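Long-range contacts in XRE family transcriptional regulator (Enterobacter cloacae subsp. cloacae, PDB 6B8W), which probably regulates transcription as a DNA-binding factor, this chain being its metal-binding cupin domain without the helix-turn-helix part: residues A[26-32]-A[73-79]; A[40-46]-A[63-69]; A[21-27]-A[81-86]. One frame throughout, in Å; residues are numbered along the deposited sequence. Where two conformers were deposited one is given.

Contact 1 (A[26-32]-A[73-79]); sequences PGALSES and KPHAYRN
Ser32 packs against the ring of His75 at one end of an antiparallel strand pair, 29-31 with 75-78, at the edge of the smaller sheet of this cupin beta-barrel. This end is the tight part. Ser32 CB stands over the ring centre, 3.4 Å from the centroid of the His75 ring and 15° off its normal, a CH-pi contact. The ring is brought there by a chi1 of 56°, which sets His75 CG between its own N and carbonyl carbon. Its rotation is fixed in plane by a nearly straight bond of 2.8 Å from His75 ND1 to Lys73 O, while His75 NE2 makes a weak bond to Tyr77 OH. Both His75 and Tyr77 bind manganese in this protein; here, with no metal on the chain, Tyr77 OH bonds to Glu41. Next along, Ser30 and Tyr77 exchange two backbone bonds, and Ser30 O also lies at the edge of the Tyr77 ring, 3.3 Å from Tyr77 CD1. The face carrying Leu29, Glu31, Ala76 and Arg78 is looser. Leu29 CD1 and Glu31 CG each come only to 4.2 Å from Ala76 CB, and Arg78 turns away to a salt bridge with Glu51 and a cation-pi contact with Trp58. At the far end, where Gly27 is exposed, Gly27 N reaches Asn79 O over 2.7 Å, but with a bent N-H angle of 136°. The Asn79 amide bonds to Ser81, Leu24 and Arg83; Asn79 ND2 lies 3.4 Å from Pro26 N, a tertiary amide nitrogen that cannot accept its hydrogen.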
loop_
_atom_site.group_PDB
_atom_site.type_symbol
_atom_site.label_atom_id
_atom_site.label_comp_id
_atom_site.label_asym_id
_atom_site.label_seq_id
_atom_site.Cartn_x
_atom_site.Cartn_y
_atom_site.Cartn_z
ATOM N N PRO A 26 14.716 4.036 14.794
ATOM C CA PRO A 26 16.000 4.593 14.388
ATOM C C PRO A 26 17.144 3.634 14.687
ATOM O O PRO A 26 17.186 3.040 15.773
ATOM C CB PRO A 26 16.127 5.847 15.260
ATOM C CG PRO A 26 14.719 6.256 15.482
ATOM C CD PRO A 26 13.965 4.981 15.640
ATOM N N GLY A 27 18.004 3.435 13.700
ATOM C CA GLY A 27 19.179 2.578 13.843
ATOM C C GLY A 27 18.945 1.093 13.668
ATOM O O GLY A 27 19.903 0.324 13.664
ATOM N N ALA A 28 17.685 0.682 13.524
ATOM C CA ALA A 28 17.363 -0.716 13.375
ATOM C C ALA A 28 17.700 -1.245 11.970
ATOM O O ALA A 28 17.591 -0.537 10.979
ATOM C CB ALA A 28 15.896 -0.944 13.685
ATOM N N LEU A 29 18.120 -2.500 11.941
ATOM C CA LEU A 29 18.469 -3.232 10.740
ATOM C C LEU A 29 17.735 -4.561 10.781
ATOM O O LEU A 29 17.852 -5.306 11.766
ATOM C CB LEU A 29 19.960 -3.508 10.704
ATOM C CG LEU A 29 20.466 -4.459 9.612
ATOM C CD1 LEU A 29 20.300 -3.881 8.220
ATOM C CD2 LEU A 29 21.938 -4.816 9.873
ATOM N N SER A 30 17.029 -4.878 9.696
ATOM C CA SER A 30 16.318 -6.138 9.579
ATOM C C SER A 30 16.695 -6.820 8.261
ATOM O O SER A 30 16.544 -6.229 7.192
ATOM C CB SER A 30 14.815 -5.872 9.608
ATOM O OG SER A 30 14.072 -7.068 9.498
ATOM N N GLU A 31 17.198 -8.047 8.347
ATOM C CA GLU A 31 17.536 -8.829 7.166
ATOM C C GLU A 31 16.340 -9.736 6.844
ATOM O O GLU A 31 15.725 -10.309 7.737
ATOM C CB GLU A 31 18.861 -9.594 7.370
ATOM C CG GLU A 31 20.026 -8.596 7.393
ATOM C CD GLU A 31 21.360 -9.152 7.863
ATOM O OE1 GLU A 31 21.528 -10.395 7.960
ATOM O OE2 GLU A 31 22.258 -8.301 8.120
ATOM N N SER A 32 15.996 -9.838 5.568
ATOM C CA SER A 32 14.841 -10.646 5.161
ATOM C C SER A 32 15.039 -12.115 5.461
ATOM O O SER A 32 16.156 -12.590 5.518
ATOM C CB SER A 32 14.612 -10.509 3.662
ATOM O OG SER A 32 15.740 -10.995 2.940
ATOM N N LYS A 73 15.354 -13.219 -2.887
ATOM C CA LYS A 73 16.795 -12.916 -2.847
ATOM C C LYS A 73 17.088 -12.152 -1.552
ATOM O O LYS A 73 16.242 -11.390 -1.102
ATOM C CB LYS A 73 17.220 -12.081 -4.038
ATOM C CG LYS A 73 16.937 -12.720 -5.389
ATOM C CD LYS A 73 17.662 -14.035 -5.575
ATOM C CE LYS A 73 17.215 -14.718 -6.847
ATOM N NZ LYS A 73 17.879 -16.037 -6.956
ATOM N N PRO A 74 18.283 -12.343 -0.966
ATOM C CA PRO A 74 18.586 -11.627 0.292
ATOM C C PRO A 74 18.442 -10.115 0.149
ATOM O O PRO A 74 18.849 -9.535 -0.862
ATOM C CB PRO A 74 20.045 -12.002 0.584
ATOM C CG PRO A 74 20.274 -13.280 -0.151
ATOM C CD PRO A 74 19.370 -13.271 -1.355
ATOM N N HIS A 75 17.778 -9.501 1.109
ATOM C CA HIS A 75 17.603 -8.051 1.114
ATOM C C HIS A 75 17.495 -7.611 2.546
ATOM O O HIS A 75 17.335 -8.456 3.433
ATOM C CB HIS A 75 16.399 -7.601 0.274
ATOM C CG HIS A 75 15.091 -8.222 0.647
ATOM N ND1 HIS A 75 14.729 -9.493 0.248
ATOM C CD2 HIS A 75 14.016 -7.712 1.298
ATOM C CE1 HIS A 75 13.501 -9.749 0.678
ATOM N NE2 HIS A 75 13.052 -8.688 1.320
ATOM N N ALA A 76 17.588 -6.303 2.762
ATOM C CA ALA A 76 17.599 -5.772 4.098
ATOM C C ALA A 76 16.913 -4.436 4.166
ATOM O O ALA A 76 16.786 -3.738 3.168
ATOM C CB ALA A 76 19.028 -5.665 4.597
ATOM N N TYR A 77 16.471 -4.096 5.365
ATOM C CA TYR A 77 15.756 -2.879 5.614
ATOM C C TYR A 77 16.502 -2.183 6.736
ATOM O O TYR A 77 16.792 -2.805 7.738
ATOM C CB TYR A 77 14.324 -3.194 6.090
ATOM C CG TYR A 77 13.562 -4.231 5.272
ATOM C CD1 TYR A 77 13.749 -5.583 5.489
ATOM C CD2 TYR A 77 12.599 -3.857 4.348
ATOM C CE1 TYR A 77 13.043 -6.541 4.771
ATOM C CE2 TYR A 77 11.872 -4.810 3.631
ATOM C CZ TYR A 77 12.104 -6.148 3.843
ATOM O OH TYR A 77 11.398 -7.126 3.149
ATOM N N ARG A 78 16.761 -0.893 6.588
ATOM C CA ARG A 78 17.508 -0.175 7.599
ATOM C C ARG A 78 16.990 1.241 7.769
ATOM O O ARG A 78 16.609 1.888 6.796
ATOM C CB ARG A 78 18.999 -0.173 7.229
ATOM C CG ARG A 78 19.934 0.386 8.294
ATOM C CD ARG A 78 21.403 0.202 7.917
ATOM N NE ARG A 78 21.765 0.957 6.722
ATOM C CZ ARG A 78 22.952 0.920 6.112
ATOM N NH1 ARG A 78 23.942 0.152 6.563
ATOM N NH2 ARG A 78 23.167 1.690 5.048
ATOM N N ASN A 79 16.979 1.699 9.024
ATOM C CA ASN A 79 16.589 3.062 9.354
ATOM C C ASN A 79 17.808 3.791 9.876
ATOM O O ASN A 79 18.257 3.516 10.985
ATOM C CB ASN A 79 15.503 3.078 10.421
ATOM C CG ASN A 79 14.959 4.478 10.676
ATOM O OD1 ASN A 79 15.482 5.454 10.146
ATOM N ND2 ASN A 79 13.909 4.580 11.491
#

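Contact 2 (A[40-46]-A[63-69]); sequences IEHVVVI and PDQGVRF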
loop_
_atom_site.group_PDB
_atom_site.type_symbol
_atom_site.label_atom_id
_atom_site.label_comp_id
_atom_site.label_asym_id
_atom_site.label_seq_id
_atom_site.Cartn_x
_atom_site.Cartn_y
_atom_site.Cartn_z
ATOM N N ILE A 40 7.329 -12.068 -5.277
ATOM C CA ILE A 40 7.610 -10.681 -5.605
ATOM C C ILE A 40 7.250 -9.843 -4.375
ATOM O O ILE A 40 6.220 -10.066 -3.760
ATOM C CB ILE A 40 6.821 -10.171 -6.810
ATOM C CG1 ILE A 40 7.106 -11.004 -8.054
ATOM C CG2 ILE A 40 7.139 -8.686 -7.071
ATOM C CD1 ILE A 40 8.547 -10.957 -8.550
ATOM N N GLU A 41 8.128 -8.908 -4.028
ATOM C CA GLU A 41 7.907 -7.987 -2.943
ATOM C C GLU A 41 7.910 -6.525 -3.444
ATOM O O GLU A 41 8.680 -6.157 -4.348
ATOM C CB GLU A 41 8.934 -8.179 -1.815
ATOM C CG GLU A 41 8.766 -7.169 -0.679
ATOM C CD GLU A 41 9.549 -7.451 0.602
ATOM O OE1 GLU A 41 10.238 -8.497 0.713
ATOM O OE2 GLU A 41 9.467 -6.586 1.521
ATOM N N HIS A 42 7.000 -5.722 -2.888
ATOM C CA HIS A 42 6.966 -4.279 -3.142
ATOM C C HIS A 42 7.144 -3.624 -1.773
ATOM O O HIS A 42 6.527 -4.033 -0.801
ATOM C CB HIS A 42 5.615 -3.774 -3.693
ATOM C CG HIS A 42 5.298 -4.185 -5.095
ATOM N ND1 HIS A 42 4.820 -5.436 -5.416
ATOM C CD2 HIS A 42 5.318 -3.481 -6.257
ATOM C CE1 HIS A 42 4.587 -5.498 -6.716
ATOM N NE2 HIS A 42 4.880 -4.324 -7.251
ATOM N N VAL A 43 7.991 -2.619 -1.707
ATOM C CA VAL A 43 8.144 -1.805 -0.514
ATOM C C VAL A 43 7.751 -0.395 -0.938
ATOM O O VAL A 43 8.189 0.082 -2.004
ATOM C CB VAL A 43 9.585 -1.807 0.006
ATOM C CG1 VAL A 43 9.819 -0.694 1.022
ATOM C CG2 VAL A 43 9.905 -3.155 0.635
ATOM N N VAL A 44 6.893 0.234 -0.136
ATOM C CA VAL A 44 6.468 1.616 -0.338
ATOM C C VAL A 44 6.627 2.319 0.999
ATOM O O VAL A 44 6.134 1.833 2.022
ATOM C CB VAL A 44 4.992 1.724 -0.778
ATOM C CG1 VAL A 44 4.567 3.188 -0.885
ATOM C CG2 VAL A 44 4.773 1.005 -2.098
ATOM N N VAL A 45 7.338 3.439 1.012
ATOM C CA VAL A 45 7.520 4.204 2.253
ATOM C C VAL A 45 6.287 5.068 2.492
ATOM O O VAL A 45 5.799 5.720 1.582
ATOM C CB VAL A 45 8.798 5.064 2.195
ATOM C CG1 VAL A 45 8.949 5.949 3.428
ATOM C CG2 VAL A 45 10.022 4.157 2.071
ATOM N N ILE A 46 5.796 5.059 3.724
ATOM C CA ILE A 46 4.617 5.828 4.108
ATOM C C ILE A 46 5.067 7.112 4.783
ATOM O O ILE A 46 4.658 8.192 4.375
ATOM C CB ILE A 46 3.693 5.012 5.036
ATOM C CG1 ILE A 46 3.340 3.663 4.393
ATOM C CG2 ILE A 46 2.451 5.804 5.388
ATOM C CD1 ILE A 46 2.821 3.726 2.978
ATOM N N PRO A 63 8.929 9.045 1.384
ATOM C CA PRO A 63 7.481 8.780 1.347
ATOM C C PRO A 63 6.886 8.692 -0.045
ATOM O O PRO A 63 7.158 9.531 -0.886
ATOM C CB PRO A 63 6.908 9.945 2.133
ATOM C CG PRO A 63 7.986 10.161 3.168
ATOM C CD PRO A 63 9.226 10.115 2.352
ATOM N N ASP A 64 6.074 7.650 -0.243
ATOM C CA ASP A 64 5.407 7.322 -1.504
ATOM C C ASP A 64 6.363 6.859 -2.614
ATOM O O ASP A 64 5.942 6.663 -3.756
ATOM C CB ASP A 64 4.411 8.414 -1.948
ATOM C CG ASP A 64 3.078 8.339 -1.185
ATOM O OD1 ASP A 64 2.912 7.450 -0.307
ATOM O OD2 ASP A 64 2.182 9.161 -1.484
ATOM N N GLN A 65 7.629 6.616 -2.257
ATOM C CA GLN A 65 8.559 6.046 -3.187
ATOM C C GLN A 65 8.558 4.573 -2.890
ATOM O O GLN A 65 8.345 4.172 -1.752
ATOM C CB GLN A 65 9.967 6.616 -3.055
ATOM C CG GLN A 65 10.038 8.092 -3.455
ATOM C CD GLN A 65 11.451 8.634 -3.408
ATOM O OE1 GLN A 65 12.343 8.017 -2.840
ATOM N NE2 GLN A 65 11.655 9.780 -4.003
ATOM N N GLY A 66 8.790 3.769 -3.921
ATOM C CA GLY A 66 8.780 2.336 -3.770
ATOM C C GLY A 66 9.702 1.587 -4.697
ATOM O O GLY A 66 10.296 2.161 -5.595
ATOM N N VAL A 67 9.817 0.291 -4.451
ATOM C CA VAL A 67 10.640 -0.579 -5.256
ATOM C C VAL A 67 9.990 -1.947 -5.300
ATOM O O VAL A 67 9.434 -2.413 -4.294
ATOM C CB VAL A 67 12.092 -0.651 -4.715
ATOM C CG1 VAL A 67 12.135 -1.076 -3.252
ATOM C CG2 VAL A 67 12.950 -1.585 -5.569
ATOM N N ARG A 68 10.036 -2.565 -6.477
ATOM C CA ARG A 68 9.509 -3.901 -6.712
ATOM C C ARG A 68 10.703 -4.798 -6.954
ATOM O O ARG A 68 11.560 -4.473 -7.775
ATOM C CB ARG A 68 8.644 -3.894 -7.955
ATOM C CG ARG A 68 7.972 -5.206 -8.308
ATOM C CD ARG A 68 7.371 -5.046 -9.686
ATOM N NE ARG A 68 6.556 -6.154 -10.161
ATOM C CZ ARG A 68 7.027 -7.291 -10.671
ATOM N NH1 ARG A 68 8.337 -7.540 -10.703
ATOM N NH2 ARG A 68 6.172 -8.207 -11.120
ATOM N N PHE A 69 10.751 -5.951 -6.284
ATOM C CA PHE A 69 11.900 -6.824 -6.434
ATOM C C PHE A 69 11.604 -8.268 -6.065
ATOM O O PHE A 69 10.524 -8.597 -5.549
ATOM C CB PHE A 69 13.047 -6.285 -5.580
ATOM C CG PHE A 69 12.705 -6.185 -4.116
ATOM C CD1 PHE A 69 12.060 -5.065 -3.609
ATOM C CD2 PHE A 69 12.997 -7.228 -3.255
ATOM C CE1 PHE A 69 11.724 -4.987 -2.262
ATOM C CE2 PHE A 69 12.680 -7.157 -1.906
ATOM C CZ PHE A 69 12.043 -6.038 -1.404
HETATM O O HOH W 1 3.228 8.650 2.034
#
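Phe69 and Glu41 run side by side across a hydrogen-bonded antiparallel pair, and Phe69 is the residue most covered here. Its chi1 of 59° folds the ring over the neighbouring strand, where the Glu41 chain lies along it from CB to the carboxylate: Glu41 CB makes a CH-pi contact over the face, and Glu41 CD comes to 3.5 Å from Phe69 CZ. Carboxylate and ring planes are 34° apart. Val43 CG2 meets the ring at its edge, in plane, 3.9 Å from Phe69 CE1. Glu41, a manganese ligand in this protein, thus runs along the Phe69 ring, and its carboxylate bonds to Tyr77 and Ser89 and weakly to His75. Arg68, on the other face, is stretched out from CG to NE beside His42. Arg68 CG lies 3.7 Å from the centroid of the His42 ring, over its face, with guanidinium and imidazole nearly perpendicular (86°). Ile40 CG2 covers one face of the guanidinium, 3.9 Å from Arg68 CZ, and Arg68 NE forms a salt bridge with Asp12 of the second subunit. Val45 marks the far end: its CG1 rests on Pro63 N at 3.7 Å, and its O accepts a 2.7 Å bond from Asp64 N. A water donates to both Ile46 O and Asp64 OD1, bridging the two segments, while Asp64 also bonds to His88 and Ser21 of the second subunit. Strand 66-70 is one of its sheet's two outermost within the chain; strand 40-47 has strand 85-92 along its other side, and Val43, Val67 and Phe69 point inward onto strand 50-54.

Contact 3 (A[21-27]-A[81-86]); sequences SIILAPG and SSRPVH
Ser21 and His86 join side chains across two neighbouring antiparallel strands, 17-24 and 85-92, of the larger sheet of the cupin barrel. With CG anti to the backbone N (chi1 179°), the His86 ring extends along strand 17-24 and presents its edge, so that Ser21 OG meets His86 NE2 at 2.7 Å in a hydrogen bond that either could donate. Ile22 O lies in the same ring plane. On the His86 face of the sheet, Ile23 forks between two partners: its CG1 reaches the ring obliquely, 4.0 Å from His86 CD2, while its CG2 lies against Pro84 CB at 3.8 Å, the two side chains crossing at a slant. Leu24 and Val85 form a hydrogen-bonded pair whose side chains point to the other face. Val85 CG1 stands between its own N and carbonyl carbon (chi1 58°), which brings it to 3.7 Å from Leu24 CB; the Leu24 side chain also approaches Tyr77, a manganese ligand in this protein. Beyond the strands the Pro26 ring covers the exposed 81-84 turn: Pro26 CG is 3.6 Å from Arg83 C, and Pro26 CB is 3.5 Å from Ser81 O.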
loop_
_atom_site.group_PDB
_atom_site.type_symbol
_atom_site.label_atom_id
_atom_site.label_comp_id
_atom_site.label_asym_id
_atom_site.label_seq_id
_atom_site.Cartn_x
_atom_site.Cartn_y
_atom_site.Cartn_z
ATOM N N SER A 21 2.287 -3.758 7.325
ATOM C CA SER A 21 2.629 -2.412 7.719
ATOM C C SER A 21 3.738 -2.578 8.760
ATOM O O SER A 21 3.526 -3.223 9.805
ATOM C CB SER A 21 1.419 -1.714 8.320
ATOM O OG SER A 21 1.808 -0.458 8.817
ATOM N N ILE A 22 4.883 -1.954 8.501
ATOM C CA ILE A 22 6.070 -2.125 9.335
ATOM C C ILE A 22 6.625 -0.795 9.812
ATOM O O ILE A 22 6.748 0.141 9.032
ATOM C CB ILE A 22 7.154 -2.854 8.520
ATOM C CG1 ILE A 22 6.610 -4.208 8.019
ATOM C CG2 ILE A 22 8.445 -3.020 9.328
ATOM C CD1 ILE A 22 7.552 -4.968 7.112
ATOM N N ILE A 23 6.957 -0.723 11.097
ATOM C CA ILE A 23 7.573 0.469 11.673
ATOM C C ILE A 23 8.965 0.021 12.169
ATOM O O ILE A 23 9.075 -0.891 12.988
ATOM C CB ILE A 23 6.758 1.082 12.788
ATOM C CG1 ILE A 23 5.385 1.523 12.229
ATOM C CG2 ILE A 23 7.506 2.280 13.368
ATOM C CD1 ILE A 23 4.408 2.046 13.262
ATOM N N LEU A 24 9.997 0.689 11.664
ATOM C CA LEU A 24 11.395 0.380 11.976
ATOM C C LEU A 24 11.989 1.558 12.748
ATOM O O LEU A 24 11.986 2.709 12.276
ATOM C CB LEU A 24 12.129 0.108 10.646
ATOM C CG LEU A 24 13.461 -0.611 10.556
ATOM C CD1 LEU A 24 13.408 -2.005 11.193
ATOM C CD2 LEU A 24 13.886 -0.711 9.082
ATOM N N ALA A 25 12.463 1.271 13.961
ATOM C CA ALA A 25 13.009 2.284 14.855
ATOM C C ALA A 25 14.344 2.820 14.361
ATOM O O ALA A 25 15.029 2.145 13.603
ATOM C CB ALA A 25 13.173 1.712 16.261
ATOM N N PRO A 26 14.716 4.036 14.794
ATOM C CA PRO A 26 16.000 4.593 14.388
ATOM C C PRO A 26 17.144 3.634 14.687
ATOM O O PRO A 26 17.186 3.040 15.773
ATOM C CB PRO A 26 16.127 5.847 15.260
ATOM C CG PRO A 26 14.719 6.256 15.482
ATOM C CD PRO A 26 13.965 4.981 15.640
ATOM N N GLY A 27 18.004 3.435 13.700
ATOM C CA GLY A 27 19.179 2.578 13.843
ATOM C C GLY A 27 18.945 1.093 13.668
ATOM O O GLY A 27 19.903 0.324 13.664
ATOM N N SER A 81 17.817 7.238 9.869
ATOM C CA SER A 81 17.336 8.560 10.255
ATOM C C SER A 81 17.169 8.577 11.783
ATOM O O SER A 81 17.368 7.557 12.455
ATOM C CB SER A 81 15.971 8.867 9.601
ATOM O OG SER A 81 14.938 8.107 10.226
ATOM N N SER A 82 16.750 9.710 12.323
ATOM C CA SER A 82 16.547 9.863 13.769
ATOM C C SER A 82 15.081 9.701 14.261
ATOM O O SER A 82 14.774 10.045 15.398
ATOM C CB SER A 82 17.098 11.209 14.205
ATOM O OG SER A 82 16.417 12.227 13.494
ATOM N N ARG A 83 14.203 9.191 13.401
ATOM C CA ARG A 83 12.815 8.941 13.769
ATOM C C ARG A 83 12.344 7.633 13.148
ATOM O O ARG A 83 12.954 7.148 12.203
ATOM C CB ARG A 83 11.928 10.093 13.308
ATOM C CG ARG A 83 11.796 10.230 11.802
ATOM C CD ARG A 83 10.907 11.410 11.464
ATOM N NE ARG A 83 10.668 11.528 10.035
ATOM C CZ ARG A 83 11.550 11.974 9.142
ATOM N NH1 ARG A 83 12.785 12.329 9.504
ATOM N NH2 ARG A 83 11.195 12.053 7.864
ATOM N N PRO A 84 11.256 7.052 13.677
ATOM C CA PRO A 84 10.747 5.809 13.062
ATOM C C PRO A 84 10.407 5.954 11.584
ATOM O O PRO A 84 10.054 7.049 11.131
ATOM C CB PRO A 84 9.470 5.509 13.849
ATOM C CG PRO A 84 9.628 6.234 15.154
ATOM C CD PRO A 84 10.469 7.445 14.871
ATOM N N VAL A 85 10.572 4.873 10.838
ATOM C CA VAL A 85 10.157 4.864 9.430
ATOM C C VAL A 85 9.033 3.849 9.312
ATOM O O VAL A 85 9.143 2.735 9.823
ATOM C CB VAL A 85 11.286 4.557 8.437
ATOM C CG1 VAL A 85 11.950 3.212 8.718
ATOM C CG2 VAL A 85 10.771 4.605 7.000
ATOM N N HIS A 86 7.933 4.276 8.686
ATOM C CA HIS A 86 6.765 3.450 8.474
ATOM C C HIS A 86 6.703 3.096 6.993
ATOM O O HIS A 86 6.715 3.980 6.149
ATOM C CB HIS A 86 5.511 4.230 8.890
ATOM C CG HIS A 86 4.226 3.484 8.687
ATOM N ND1 HIS A 86 3.015 4.131 8.554
ATOM C CD2 HIS A 86 3.965 2.164 8.542
ATOM C CE1 HIS A 86 2.056 3.237 8.384
ATOM N NE2 HIS A 86 2.610 2.034 8.348
#

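In the fold
All three contacts are antiparallel pairings within one cupin domain. Along the chain contact 3 encloses contact 1, which in turn encloses contact 2. Contact 1 belongs to the smaller sheet; contacts 2 and 3 share the larger one, where strands 40-47 and 85-92 are neighbours. Their centres lie about 14 Å apart (1 and 2), 11 Å (1 and 3) and 15 Å (2 and 3). Contacts 1 and 2 meet between the sheets, bringing Glu41 to His75 and Tyr77, residues that bind manganese in this protein, although this chain holds no metal. Contacts 1 and 3 share Pro26 and Gly27, and Asn79 ties their strand ends together. Of the three, contact 2 meets the second subunit most.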